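PDB 3VTY: MamA from Candidatus Magnetobacterium bavaricum, which is a tetratricopeptide-repeat protein, built of stacked antiparallel helix pairs, of a family that generally mediates protein-protein interactions. Local coordinates for residues V105-Y110 / E131-I136. Sequence-based numbering, arbitrary orientation.
Sequences VYADAY and EKTISI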
loop_
_atom_site.group_PDB
_atom_site.type_symbol
_atom_site.label_atom_id
_atom_site.label_comp_id
_atom_site.label_asym_id
_atom_site.label_seq_id
_atom_site.Cartn_x
_atom_site.Cartn_y
_atom_site.Cartn_z
ATOM N N VAL A 105 10.664 6.815 7.470
ATOM C CA VAL A 105 9.510 7.575 7.944
ATOM C C VAL A 105 8.338 7.360 7.066
ATOM O O VAL A 105 7.475 8.243 6.968
ATOM C CB VAL A 105 9.829 9.109 8.202
ATOM C CG1 VAL A 105 10.823 9.197 9.347
ATOM C CG2 VAL A 105 10.404 9.875 6.927
ATOM N N TYR A 106 8.274 6.194 6.390
ATOM C CA TYR A 106 7.128 5.887 5.521
ATOM C C TYR A 106 5.901 5.303 6.292
ATOM O O TYR A 106 5.754 4.108 6.422
ATOM C CB TYR A 106 7.583 4.900 4.465
ATOM C CG TYR A 106 6.703 4.701 3.271
ATOM C CD1 TYR A 106 5.522 5.420 3.074
ATOM C CD2 TYR A 106 7.094 3.828 2.265
ATOM C CE1 TYR A 106 4.756 5.241 1.960
ATOM C CE2 TYR A 106 6.291 3.631 1.099
ATOM C CZ TYR A 106 5.136 4.317 0.958
ATOM O OH TYR A 106 4.379 4.103 -0.199
ATOM N N ALA A 107 5.043 6.180 6.816
ATOM C CA ALA A 107 3.933 5.798 7.675
ATOM C C ALA A 107 3.076 4.715 7.086
ATOM O O ALA A 107 2.762 3.718 7.780
ATOM C CB ALA A 107 3.013 7.082 8.023
ATOM N N ASP A 108 2.680 4.872 5.831
ATOM C CA ASP A 108 1.792 3.884 5.182
ATOM C C ASP A 108 2.406 2.499 5.135
ATOM O O ASP A 108 1.654 1.512 5.286
ATOM C CB ASP A 108 1.414 4.217 3.744
ATOM C CG ASP A 108 0.353 5.334 3.613
ATOM O OD1 ASP A 108 -0.269 5.727 4.603
ATOM O OD2 ASP A 108 0.257 5.868 2.475
ATOM N N ALA A 109 3.750 2.395 4.979
ATOM C CA ALA A 109 4.390 1.088 4.888
ATOM C C ALA A 109 4.404 0.357 6.226
ATOM O O ALA A 109 4.095 -0.865 6.290
ATOM C CB ALA A 109 5.859 1.194 4.334
ATOM N N TYR A 110 4.623 1.128 7.298
ATOM C CA TYR A 110 4.543 0.592 8.660
ATOM C C TYR A 110 3.141 0.072 8.973
ATOM O O TYR A 110 3.006 -1.070 9.480
ATOM C CB TYR A 110 5.001 1.585 9.737
ATOM C CG TYR A 110 6.486 1.806 9.826
ATOM C CD1 TYR A 110 7.349 0.951 10.533
ATOM C CD2 TYR A 110 7.039 2.959 9.294
ATOM C CE1 TYR A 110 8.748 1.252 10.608
ATOM C CE2 TYR A 110 8.350 3.242 9.419
ATOM C CZ TYR A 110 9.207 2.411 10.066
ATOM O OH TYR A 110 10.562 2.854 10.123
ATOM N N GLU A 131 2.388 1.299 16.284
ATOM C CA GLU A 131 2.906 2.365 17.155
ATOM C C GLU A 131 3.950 3.161 16.364
ATOM O O GLU A 131 4.074 4.379 16.506
ATOM C CB GLU A 131 3.524 1.825 18.456
ATOM C CG GLU A 131 2.583 1.159 19.436
ATOM C CD GLU A 131 3.319 0.326 20.566
ATOM O OE1 GLU A 131 4.529 -0.051 20.444
ATOM O OE2 GLU A 131 2.676 0.032 21.610
ATOM N N LYS A 132 4.691 2.479 15.483
ATOM C CA LYS A 132 5.650 3.232 14.634
ATOM C C LYS A 132 4.961 4.206 13.708
ATOM O O LYS A 132 5.390 5.335 13.545
ATOM C CB LYS A 132 6.503 2.269 13.781
ATOM C CG LYS A 132 7.575 1.664 14.553
ATOM C CD LYS A 132 8.684 2.728 14.842
ATOM C CE LYS A 132 9.882 2.645 13.888
ATOM N NZ LYS A 132 11.127 3.073 14.598
ATOM N N THR A 133 3.886 3.733 13.098
ATOM C CA THR A 133 3.052 4.526 12.210
ATOM C C THR A 133 2.637 5.831 12.930
ATOM O O THR A 133 2.778 6.953 12.413
ATOM C CB THR A 133 1.809 3.712 11.844
ATOM O OG1 THR A 133 2.199 2.418 11.263
ATOM C CG2 THR A 133 0.876 4.505 10.919
ATOM N N ILE A 134 2.139 5.685 14.138
ATOM C CA ILE A 134 1.624 6.883 14.844
ATOM C C ILE A 134 2.808 7.728 15.227
ATOM O O ILE A 134 2.661 8.930 15.299
ATOM C CB ILE A 134 0.915 6.444 16.155
ATOM C CG1 ILE A 134 -0.420 5.810 15.843
ATOM C CG2 ILE A 134 0.680 7.569 17.066
ATOM C CD1 ILE A 134 -0.855 4.877 17.045
ATOM N N SER A 135 3.973 7.132 15.520
ATOM C CA SER A 135 5.139 7.992 15.832
ATOM C C SER A 135 5.480 8.898 14.658
ATOM O O SER A 135 5.948 9.996 14.881
ATOM C CB SER A 135 6.391 7.228 16.282
ATOM O OG SER A 135 7.006 6.623 15.156
ATOM N N ILE A 136 5.234 8.463 13.429
ATOM C CA ILE A 136 5.519 9.252 12.229
ATOM C C ILE A 136 4.422 10.263 11.951
ATOM O O ILE A 136 4.717 11.431 11.670
ATOM C CB ILE A 136 5.707 8.333 10.969
ATOM C CG1 ILE A 136 6.958 7.450 11.147
ATOM C CG2 ILE A 136 5.764 9.174 9.704
ATOM C CD1 ILE A 136 7.085 6.390 10.168
#
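The ring of Tyr110 meets two residues of the neighbouring helix, Lys132 and Ile136. Lys132 comes over one face: its CB sits 4.1 Å from the centroid of the Tyr110 ring, 28° off the ring normal, a CH-pi contact. From there the lysine chain, bent at chi2, chi3 and chi4, follows the ring toward the phenol end, bringing CE to 3.7 Å from Tyr110 CE1. Ile136 CD1 reaches the ring obliquely, 3.5 Å from Tyr110 CE2, while the two side chains cross at about a right angle. The two branches of Ile136 part company: CG1, beside the backbone N (chi1 -65°), carries CD1 to the ring, while CG2 packs 3.8 Å from Ala107 CB and also touches the carbonyl oxygen of Val105. The backbones come nearest at Ala107 and Thr133, their CA atoms 4.8 Å apart, a closeness consistent with the small alanine side chain at this point. Here Thr133 lays its methyl CG2 3.7 Å from Ala107 O; its OG1 lies against Tyr110 CB (3.3 Å), a plain contact, while its hydrogen bond goes to Ala129 O in its own helix. Phe140, in the following loop, packs on both Ala107 and Thr133. This is the antiparallel helix pair of a tetratricopeptide repeat, the start of helix 107-119 set against the end of helix 123-136. No hydrogen bond joins the two segments. Tyr110 OH is hydrogen-bonded to Thr104 O, which anchors the far end of the ring, so the pairing rests on apolar and CH-pi contacts, with both hydroxyls engaged within their own stretches of chain.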